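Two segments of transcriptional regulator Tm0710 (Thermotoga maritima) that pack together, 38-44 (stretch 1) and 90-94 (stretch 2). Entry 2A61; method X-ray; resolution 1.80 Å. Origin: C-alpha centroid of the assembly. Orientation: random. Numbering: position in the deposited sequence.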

ATOM      1  N   ILE A  38       1.072   1.895 -10.903  1.00 15.89           N
ATOM      2  CA  ILE A  38       0.446   1.712 -12.228  1.00 15.64           C
ATOM      3  C   ILE A  38       0.688   0.301 -12.764  1.00 15.96           C
ATOM      4  O   ILE A  38      -0.248  -0.362 -13.232  1.00 14.36           O
ATOM      5  N   LEU A  39       1.931  -0.160 -12.698  1.00 14.91           N
ATOM      6  CA  LEU A  39       2.267  -1.478 -13.269  1.00 16.90           C
ATOM      7  C   LEU A  39       1.592  -2.603 -12.531  1.00 18.10           C
ATOM      8  O   LEU A  39       1.085  -3.537 -13.169  1.00 17.64           O
ATOM      9  N   GLN A  40       1.594  -2.543 -11.188  1.00 18.51           N
ATOM     10  CA  GLN A  40       0.969  -3.608 -10.402  1.00 19.18           C
ATOM     11  C   GLN A  40      -0.552  -3.649 -10.495  1.00 17.29           C
ATOM     12  O   GLN A  40      -1.117  -4.725 -10.486  1.00 17.71           O
ATOM     13  N   LYS A  41      -1.186  -2.487 -10.632  1.00 16.88           N
ATOM     14  CA  LYS A  41      -2.618  -2.405 -10.905  1.00 18.24           C
ATOM     15  C   LYS A  41      -3.015  -3.080 -12.214  1.00 17.80           C
ATOM     16  O   LYS A  41      -3.984  -3.856 -12.240  1.00 16.69           O
ATOM     17  N   ILE A  42      -2.251  -2.817 -13.275  1.00 17.11           N
ATOM     18  CA  ILE A  42      -2.531  -3.404 -14.570  1.00 17.49           C
ATOM     19  C   ILE A  42      -2.173  -4.889 -14.511  1.00 16.79           C
ATOM     20  O   ILE A  42      -2.843  -5.715 -15.131  1.00 17.47           O
ATOM     21  N   TYR A  43      -1.118  -5.232 -13.775  1.00 15.01           N
ATOM     22  CA  TYR A  43      -0.712  -6.622 -13.659  1.00 16.40           C
ATOM     23  C   TYR A  43      -1.841  -7.470 -13.064  1.00 16.55           C
ATOM     24  O   TYR A  43      -2.099  -8.579 -13.512  1.00 16.27           O
ATOM     25  N   PHE A  44      -2.509  -6.916 -12.064  1.00 17.68           N
ATOM     26  CA  PHE A  44      -3.541  -7.667 -11.355  1.00 19.26           C
ATOM     27  C   PHE A  44      -4.925  -7.533 -11.972  1.00 20.26           C
ATOM     28  O   PHE A  44      -5.693  -8.517 -11.956  1.00 21.89           O
ATOM     29  N   PHE A  90      -6.215   1.958 -24.065  1.00 18.47           N
ATOM     30  CA  PHE A  90      -5.928   1.316 -22.783  1.00 18.41           C
ATOM     31  C   PHE A  90      -4.433   1.126 -22.696  1.00 18.32           C
ATOM     32  O   PHE A  90      -3.771   0.907 -23.721  1.00 18.24           O
ATOM     33  N   LEU A  91      -3.905   1.224 -21.473  1.00 17.92           N
ATOM     34  CA  LEU A  91      -2.532   0.805 -21.196  1.00 18.79           C
ATOM     35  C   LEU A  91      -2.510  -0.638 -20.756  1.00 17.58           C
ATOM     36  O   LEU A  91      -3.308  -1.046 -19.890  1.00 17.69           O
ATOM     37  N   VAL A  92      -1.627  -1.412 -21.364  1.00 17.03           N
ATOM     38  CA  VAL A  92      -1.497  -2.831 -21.047  1.00 17.73           C
ATOM     39  C   VAL A  92      -0.043  -3.149 -20.690  1.00 17.82           C
ATOM     40  O   VAL A  92       0.858  -2.456 -21.093  1.00 16.28           O
ATOM     41  N   ILE A  93       0.172  -4.228 -19.947  1.00 17.73           N
ATOM     42  CA  ILE A  93       1.514  -4.544 -19.464  1.00 18.61           C
ATOM     43  C   ILE A  93       2.212  -5.441 -20.486  1.00 19.50           C
ATOM     44  O   ILE A  93       1.564  -6.216 -21.200  1.00 20.44           O
ATOM     45  N   THR A  94       3.528  -5.342 -20.545  1.00 18.95           N
ATOM     46  CA  THR A  94       4.341  -6.208 -21.390  1.00 19.26           C
ATOM     47  C   THR A  94       4.946  -7.335 -20.538  1.00 20.34           C
ATOM     48  O   THR A  94       4.832  -7.318 -19.320  1.00 18.99           O
TER

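The contact is apolar. Helix 38-44 crosses strand 90-93 at 85°, with an axial closest approach of 7.9 Å, so only a short patch of each element can meet; together they bury 257 Å². No hydrogen bond links the two stretches.

Among side-chain contacts, Ile42 and Ile93 form the center, each with its CA-to-CB bond toward the other stretch. Ile42 (chi1 m, chi2 t) sets CG2 3.9 Å from Ile93 CB, while its CD1 lies 4.0 Å from Leu91 CB. The CA-to-CB bond of Val92, between them, points away. Leu91 has chi1 m, but its chi2 of 136° lies between wells. Ile93 (t, t) extends CD1 to 3.9 Å from Tyr43 CB and 4.3 Å from Leu39 CD2. The CA-to-CB bonds of Leu39 (m, t) and Tyr43 (chi1 t) point sideways, yet the end of Leu39 comes nearer; Ile93 CD1 lies at the Tyr43 ring edge.

Side chains also rest on backbone. Ile42 CG2 is 3.7 Å from Ile93 N and 4.0 Å from Val92 CA, and Ile93 CD1 is 3.6 Å from Leu39 O. That carbonyl accepts a helical hydrogen bond, Tyr43 N to Leu39 O at 2.8 Å.

Among polar residues, Gln40 has its CA-to-CB bond pointing away, Lys41 NZ hydrogen-bonds just outside the stretches, and Thr94 caps a following helix.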

ATOM      1  CB  ILE A  38       0.980   2.716 -13.267  1.00 15.86           C
ATOM      2  CG1 ILE A  38       0.555   4.148 -12.880  1.00 14.91           C
ATOM      3  CG2 ILE A  38       0.588   2.301 -14.670  1.00 16.45           C
ATOM      4  CD1 ILE A  38       1.285   5.190 -13.669  1.00 11.62           C
ATOM      5  CB  LEU A  39       3.763  -1.758 -13.252  1.00 17.64           C
ATOM      6  CG  LEU A  39       4.710  -1.060 -14.201  1.00 21.05           C
ATOM      7  CD1 LEU A  39       6.164  -1.462 -13.842  1.00 21.39           C
ATOM      8  CD2 LEU A  39       4.379  -1.458 -15.633  1.00 23.35           C
ATOM      9  CB  GLN A  40       1.469  -3.660  -8.940  1.00 17.76           C
ATOM     10  CG  GLN A  40       0.962  -2.612  -8.043  1.00 21.41           C
ATOM     11  CD  GLN A  40       1.223  -2.941  -6.555  1.00 22.30           C
ATOM     12  OE1 GLN A  40       1.219  -2.052  -5.710  1.00 28.47           O
ATOM     13  NE2 GLN A  40       1.439  -4.219  -6.249  1.00 17.96           N
ATOM     14  CB  LYS A  41      -3.071  -0.957 -10.904  1.00 17.95           C
ATOM     15  CG  LYS A  41      -4.546  -0.751 -11.156  1.00 25.01           C
ATOM     16  CD  LYS A  41      -5.471  -1.573 -10.203  1.00 28.55           C
ATOM     17  CE  LYS A  41      -5.288  -1.252  -8.706  1.00 30.20           C
ATOM     18  NZ  LYS A  41      -6.132  -2.104  -7.741  1.00 32.62           N
ATOM     19  CB  ILE A  42      -1.761  -2.669 -15.731  1.00 17.68           C
ATOM     20  CG1 ILE A  42      -2.230  -1.218 -15.841  1.00 16.91           C
ATOM     21  CG2 ILE A  42      -1.929  -3.416 -17.069  1.00 16.55           C
ATOM     22  CD1 ILE A  42      -1.269  -0.271 -16.722  1.00 17.64           C
ATOM     23  CB  TYR A  43       0.529  -6.744 -12.778  1.00 17.20           C
ATOM     24  CG  TYR A  43       0.997  -8.175 -12.530  1.00 19.11           C
ATOM     25  CD1 TYR A  43       1.993  -8.748 -13.324  1.00 21.63           C
ATOM     26  CD2 TYR A  43       0.462  -8.945 -11.468  1.00 18.49           C
ATOM     27  CE1 TYR A  43       2.423 -10.070 -13.094  1.00 20.66           C
ATOM     28  CE2 TYR A  43       0.886 -10.248 -11.227  1.00 20.00           C
ATOM     29  CZ  TYR A  43       1.888 -10.778 -12.032  1.00 21.24           C
ATOM     30  OH  TYR A  43       2.325 -12.038 -11.804  1.00 24.92           O
ATOM     31  CB  PHE A  44      -3.555  -7.320  -9.851  1.00 19.18           C
ATOM     32  CG  PHE A  44      -2.386  -7.896  -9.082  1.00 19.63           C
ATOM     33  CD1 PHE A  44      -2.204  -9.286  -8.987  1.00 20.65           C
ATOM     34  CD2 PHE A  44      -1.479  -7.044  -8.433  1.00 18.80           C
ATOM     35  CE1 PHE A  44      -1.122  -9.832  -8.248  1.00 17.38           C
ATOM     36  CE2 PHE A  44      -0.375  -7.555  -7.730  1.00 21.47           C
ATOM     37  CZ  PHE A  44      -0.182  -8.936  -7.653  1.00 22.02           C
ATOM     38  CB  PHE A  90      -6.581  -0.079 -22.646  1.00 17.69           C
ATOM     39  CG  PHE A  90      -8.107  -0.055 -22.532  1.00 18.47           C
ATOM     40  CD1 PHE A  90      -8.734  -0.065 -21.286  1.00 18.20           C
ATOM     41  CD2 PHE A  90      -8.895  -0.059 -23.683  1.00 18.96           C
ATOM     42  CE1 PHE A  90     -10.156  -0.071 -21.192  1.00 16.44           C
ATOM     43  CE2 PHE A  90     -10.299  -0.064 -23.590  1.00 17.22           C
ATOM     44  CZ  PHE A  90     -10.904  -0.072 -22.344  1.00 17.35           C
ATOM     45  CB  LEU A  91      -1.869   1.735 -20.147  1.00 18.51           C
ATOM     46  CG  LEU A  91      -1.894   3.119 -20.851  1.00 21.56           C
ATOM     47  CD1 LEU A  91      -2.325   4.287 -19.995  1.00 24.17           C
ATOM     48  CD2 LEU A  91      -0.656   3.360 -21.705  1.00 19.49           C
ATOM     49  CB  VAL A  92      -1.996  -3.762 -22.182  1.00 18.19           C
ATOM     50  CG1 VAL A  92      -3.550  -3.630 -22.367  1.00 17.66           C
ATOM     51  CG2 VAL A  92      -1.377  -3.426 -23.487  1.00 18.57           C
ATOM     52  CB  ILE A  93       1.440  -5.217 -18.054  1.00 18.32           C
ATOM     53  CG1 ILE A  93       2.783  -5.207 -17.309  1.00 17.42           C
ATOM     54  CG2 ILE A  93       0.826  -6.645 -18.140  1.00 20.89           C
ATOM     55  CD1 ILE A  93       2.680  -5.438 -15.766  1.00 15.29           C
ATOM     56  CB  THR A  94       5.527  -5.425 -22.031  1.00 19.34           C
ATOM     57  OG1 THR A  94       6.340  -4.881 -21.002  1.00 17.81           O
ATOM     58  CG2 THR A  94       5.047  -4.270 -22.894  1.00 15.71           C
TER